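Local coordinates for mannan endo-1,4-beta-mannosidase (Bacillus subtilis, PDB 3CBW), which catalyses the random endo-hydrolysis of beta-1,4-mannosidic linkages in mannan, galactomannan and glucomannan, and so takes part in glucomannan breakdown, at residues Asp249-Asp254 and Phe273-Pro278. The protein carries 3 engineered substitutions. Sequence-based numbering, arbitrary orientation.
Sequences DAYFQD and FTEVGP
Two neighbouring parallel strands of the GH26 TIM barrel, joined as a beta-alpha-beta unit through helix 261-265, show how a sheet register can set out an active site. The backbone ladder runs Ala250 N to Glu275 O (2.9 Å), Gly277 N to Ala250 O (3.2 Å) and Phe252 N to Gly277 O (3.1 Å). The first is nearly straight (166° at the hydrogen), although its donor stands above the carbonyl plane; the last meets its carbonyl almost end-on. CA-H...O contacts, such as Val276 CA to Ala250 O, fill in between.

Polar groups occupy the face of Asp249, Tyr251 and Glu275. Glu275, the probable nucleophile, extended beyond CG, crosses Asp249 obliquely and presents OE1 to the edge of the Tyr251 ring. There Tyr251 OH donates to the anti lone pair of Glu275 OE1 at 2.6 Å, with ring and carboxylate planes perpendicular. Val276 C lies over one face of the ring, and the backbone of Gly277, paired with Tyr251, comes close to CD1 and CE1. Thr274 OG1 donates to Asp249 OD1 (2.7 Å) nearly along the C-O axis.

On the side of Ala250 and Val276 the contacts are apolar: the ends of Phe252 and Phe273 reach them, Phe252 CE2 to Val276 CG2 at 3.4 Å and Phe273 CD1 to Ala250 CB, next to helix 287-297.

Asp249 OD2 and Glu275 OE2, both acceptors, lie only 3.2 Å apart, and Arg172 bridges them with one nitrogen to each. The adjacent Asp249 charge would tend to raise the pKa of Glu275, whereas Arg172 and the Tyr251 hydroxyl would offset this and keep it a carboxylate, the form in which a retaining glycosidase's nucleophile attacks.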
ATOM      1  N   ASP A 249       4.099   7.535   0.679  1.00  7.58           N
ATOM      2  CA  ASP A 249       3.828   7.738  -0.735  1.00  8.06           C
ATOM      3  C   ASP A 249       4.606   8.988  -1.160  1.00  8.58           C
ATOM      4  O   ASP A 249       4.333  10.086  -0.678  1.00  9.26           O
ATOM      5  CB  ASP A 249       2.337   7.937  -0.976  1.00  8.01           C
ATOM      6  CG  ASP A 249       1.528   6.644  -0.848  1.00  7.85           C
ATOM      7  OD1 ASP A 249       2.034   5.645  -0.301  1.00  8.59           O
ATOM      8  OD2 ASP A 249       0.369   6.632  -1.328  1.00  8.61           O
ATOM      9  N   ALA A 250       5.585   8.805  -2.042  1.00  9.03           N
ATOM     10  CA  ALA A 250       6.584   9.836  -2.349  1.00 10.61           C
ATOM     11  C   ALA A 250       6.695  10.039  -3.851  1.00 11.01           C
ATOM     12  O   ALA A 250       7.170   9.157  -4.567  1.00 10.69           O
ATOM     13  CB  ALA A 250       7.955   9.449  -1.760  1.00 11.92           C
ATOM     14  N   TYR A 251       6.226  11.190  -4.312  1.00 11.26           N
ATOM     15  CA  TYR A 251       6.409  11.594  -5.702  1.00 11.62           C
ATOM     16  C   TYR A 251       7.288  12.824  -5.680  1.00 11.85           C
ATOM     17  O   TYR A 251       6.970  13.803  -5.030  1.00 12.74           O
ATOM     18  CB  TYR A 251       5.067  11.856  -6.393  1.00 12.61           C
ATOM     19  CG  TYR A 251       4.304  10.572  -6.608  1.00 13.59           C
ATOM     20  CD1 TYR A 251       4.422   9.854  -7.801  1.00 14.73           C
ATOM     21  CD2 TYR A 251       3.517  10.032  -5.586  1.00 13.94           C
ATOM     22  CE1 TYR A 251       3.747   8.643  -7.984  1.00 15.35           C
ATOM     23  CE2 TYR A 251       2.836   8.819  -5.761  1.00 13.86           C
ATOM     24  CZ  TYR A 251       2.960   8.137  -6.960  1.00 13.80           C
ATOM     25  OH  TYR A 251       2.310   6.944  -7.158  1.00 15.31           O
ATOM     26  N   PHE A 252       8.421  12.757  -6.363  1.00 11.47           N
ATOM     27  CA  PHE A 252       9.479  13.721  -6.122  1.00 11.55           C
ATOM     28  C   PHE A 252      10.389  13.815  -7.327  1.00 11.74           C
ATOM     29  O   PHE A 252      10.399  12.937  -8.207  1.00 11.56           O
ATOM     30  CB  PHE A 252      10.302  13.277  -4.906  1.00 12.04           C
ATOM     31  CG  PHE A 252      10.827  11.878  -5.029  1.00 11.88           C
ATOM     32  CD1 PHE A 252      12.025  11.616  -5.693  1.00 12.05           C
ATOM     33  CD2 PHE A 252      10.104  10.815  -4.509  1.00 14.11           C
ATOM     34  CE1 PHE A 252      12.498  10.314  -5.823  1.00 12.42           C
ATOM     35  CE2 PHE A 252      10.568   9.521  -4.634  1.00 14.19           C
ATOM     36  CZ  PHE A 252      11.767   9.268  -5.284  1.00 13.25           C
ATOM     37  N   GLN A 253      11.175  14.881  -7.342  1.00 11.99           N
ATOM     38  CA  GLN A 253      12.315  14.944  -8.241  1.00 13.33           C
ATOM     39  C   GLN A 253      13.624  14.640  -7.513  1.00 12.78           C
ATOM     40  O   GLN A 253      14.541  14.052  -8.098  1.00 13.61           O
ATOM     41  CB  GLN A 253      12.372  16.295  -8.948  1.00 14.90           C
ATOM     42  CG  GLN A 253      13.534  16.457  -9.947  1.00 19.34           C
ATOM     43  CD  GLN A 253      13.716  15.279 -10.906  1.00 23.86           C
ATOM     44  OE1 GLN A 253      14.833  14.784 -11.088  1.00 26.19           O
ATOM     45  NE2 GLN A 253      12.624  14.829 -11.521  1.00 24.30           N
ATOM     46  N   ASP A 254      13.697  15.039  -6.250  1.00 11.54           N
ATOM     47  CA  ASP A 254      14.891  14.893  -5.426  1.00 11.20           C
ATOM     48  C   ASP A 254      14.686  13.731  -4.463  1.00 11.02           C
ATOM     49  O   ASP A 254      13.961  13.855  -3.468  1.00 10.36           O
ATOM     50  CB  ASP A 254      15.120  16.192  -4.652  1.00 11.31           C
ATOM     51  CG  ASP A 254      16.358  16.164  -3.773  1.00 10.68           C
ATOM     52  OD1 ASP A 254      17.038  15.124  -3.675  1.00 11.64           O
ATOM     53  OD2 ASP A 254      16.644  17.221  -3.174  1.00 11.00           O
ATOM     54  N   PHE A 273       8.697   2.575   1.214  1.00  6.90           N
ATOM     55  CA  PHE A 273       8.208   3.566   0.257  1.00  6.65           C
ATOM     56  C   PHE A 273       7.023   2.967  -0.481  1.00  7.07           C
ATOM     57  O   PHE A 273       7.168   2.215  -1.448  1.00  7.98           O
ATOM     58  CB  PHE A 273       9.320   4.017  -0.697  1.00  7.72           C
ATOM     59  CG  PHE A 273      10.240   5.025  -0.068  1.00  7.57           C
ATOM     60  CD1 PHE A 273       9.777   6.310   0.198  1.00  8.97           C
ATOM     61  CD2 PHE A 273      11.515   4.687   0.335  1.00  8.18           C
ATOM     62  CE1 PHE A 273      10.580   7.249   0.824  1.00 10.18           C
ATOM     63  CE2 PHE A 273      12.337   5.638   0.953  1.00  9.63           C
ATOM     64  CZ  PHE A 273      11.854   6.911   1.205  1.00 10.13           C
ATOM     65  N   THR A 274       5.845   3.238   0.065  1.00  7.16           N
ATOM     66  CA  THR A 274       4.632   2.527  -0.293  1.00  7.50           C
ATOM     67  C   THR A 274       4.073   2.923  -1.658  1.00  7.69           C
ATOM     68  O   THR A 274       3.281   2.177  -2.224  1.00  7.81           O
ATOM     69  CB  THR A 274       3.603   2.684   0.830  1.00  7.69           C
ATOM     70  OG1 THR A 274       3.563   4.051   1.243  1.00  8.36           O
ATOM     71  CG2 THR A 274       4.000   1.831   2.023  1.00  8.97           C
ATOM     72  N   GLU A 275       4.481   4.087  -2.165  1.00  8.15           N
ATOM     73  CA  GLU A 275       4.328   4.505  -3.572  1.00  9.52           C
ATOM     74  C   GLU A 275       5.524   5.357  -3.901  1.00 10.47           C
ATOM     75  O   GLU A 275       6.008   6.127  -3.061  1.00 11.78           O
ATOM     76  CB  GLU A 275       3.106   5.374  -3.817  1.00 10.45           C
ATOM     77  CG  GLU A 275       1.826   4.643  -3.763  1.00 10.12           C
ATOM     78  CD  GLU A 275       0.636   5.409  -4.360  1.00 10.66           C
ATOM     79  OE1 GLU A 275       0.789   6.325  -5.198  1.00 13.14           O
ATOM     80  OE2 GLU A 275      -0.483   5.085  -3.981  1.00  9.74           O
ATOM     81  N   VAL A 276       6.028   5.231  -5.117  1.00  9.78           N
ATOM     82  CA  VAL A 276       7.105   6.108  -5.576  1.00 10.92           C
ATOM     83  C   VAL A 276       6.917   6.416  -7.048  1.00 10.64           C
ATOM     84  O   VAL A 276       6.443   5.584  -7.818  1.00  9.94           O
ATOM     85  CB  VAL A 276       8.539   5.520  -5.306  1.00 12.08           C
ATOM     86  CG1 VAL A 276       8.727   4.183  -5.918  1.00 12.66           C
ATOM     87  CG2 VAL A 276       9.639   6.444  -5.828  1.00 14.97           C
ATOM     88  N   GLY A 277       7.287   7.626  -7.428  1.00 11.10           N
ATOM     89  CA  GLY A 277       7.458   7.938  -8.830  1.00 11.57           C
ATOM     90  C   GLY A 277       7.886   9.368  -9.024  1.00 12.03           C
ATOM     91  O   GLY A 277       7.940  10.157  -8.074  1.00 11.05           O
ATOM     92  N   PRO A 278       8.202   9.720 -10.275  1.00 12.54           N
ATOM     93  CA  PRO A 278       8.523  11.093 -10.612  1.00 13.73           C
ATOM     94  C   PRO A 278       7.361  12.044 -10.360  1.00 15.18           C
ATOM     95  O   PRO A 278       6.202  11.715 -10.640  1.00 15.22           O
ATOM     96  CB  PRO A 278       8.857  11.029 -12.109  1.00 14.01           C
ATOM     97  CG  PRO A 278       8.358   9.738 -12.589  1.00 13.89           C
ATOM     98  CD  PRO A 278       8.309   8.808 -11.426  1.00 12.90           C
TER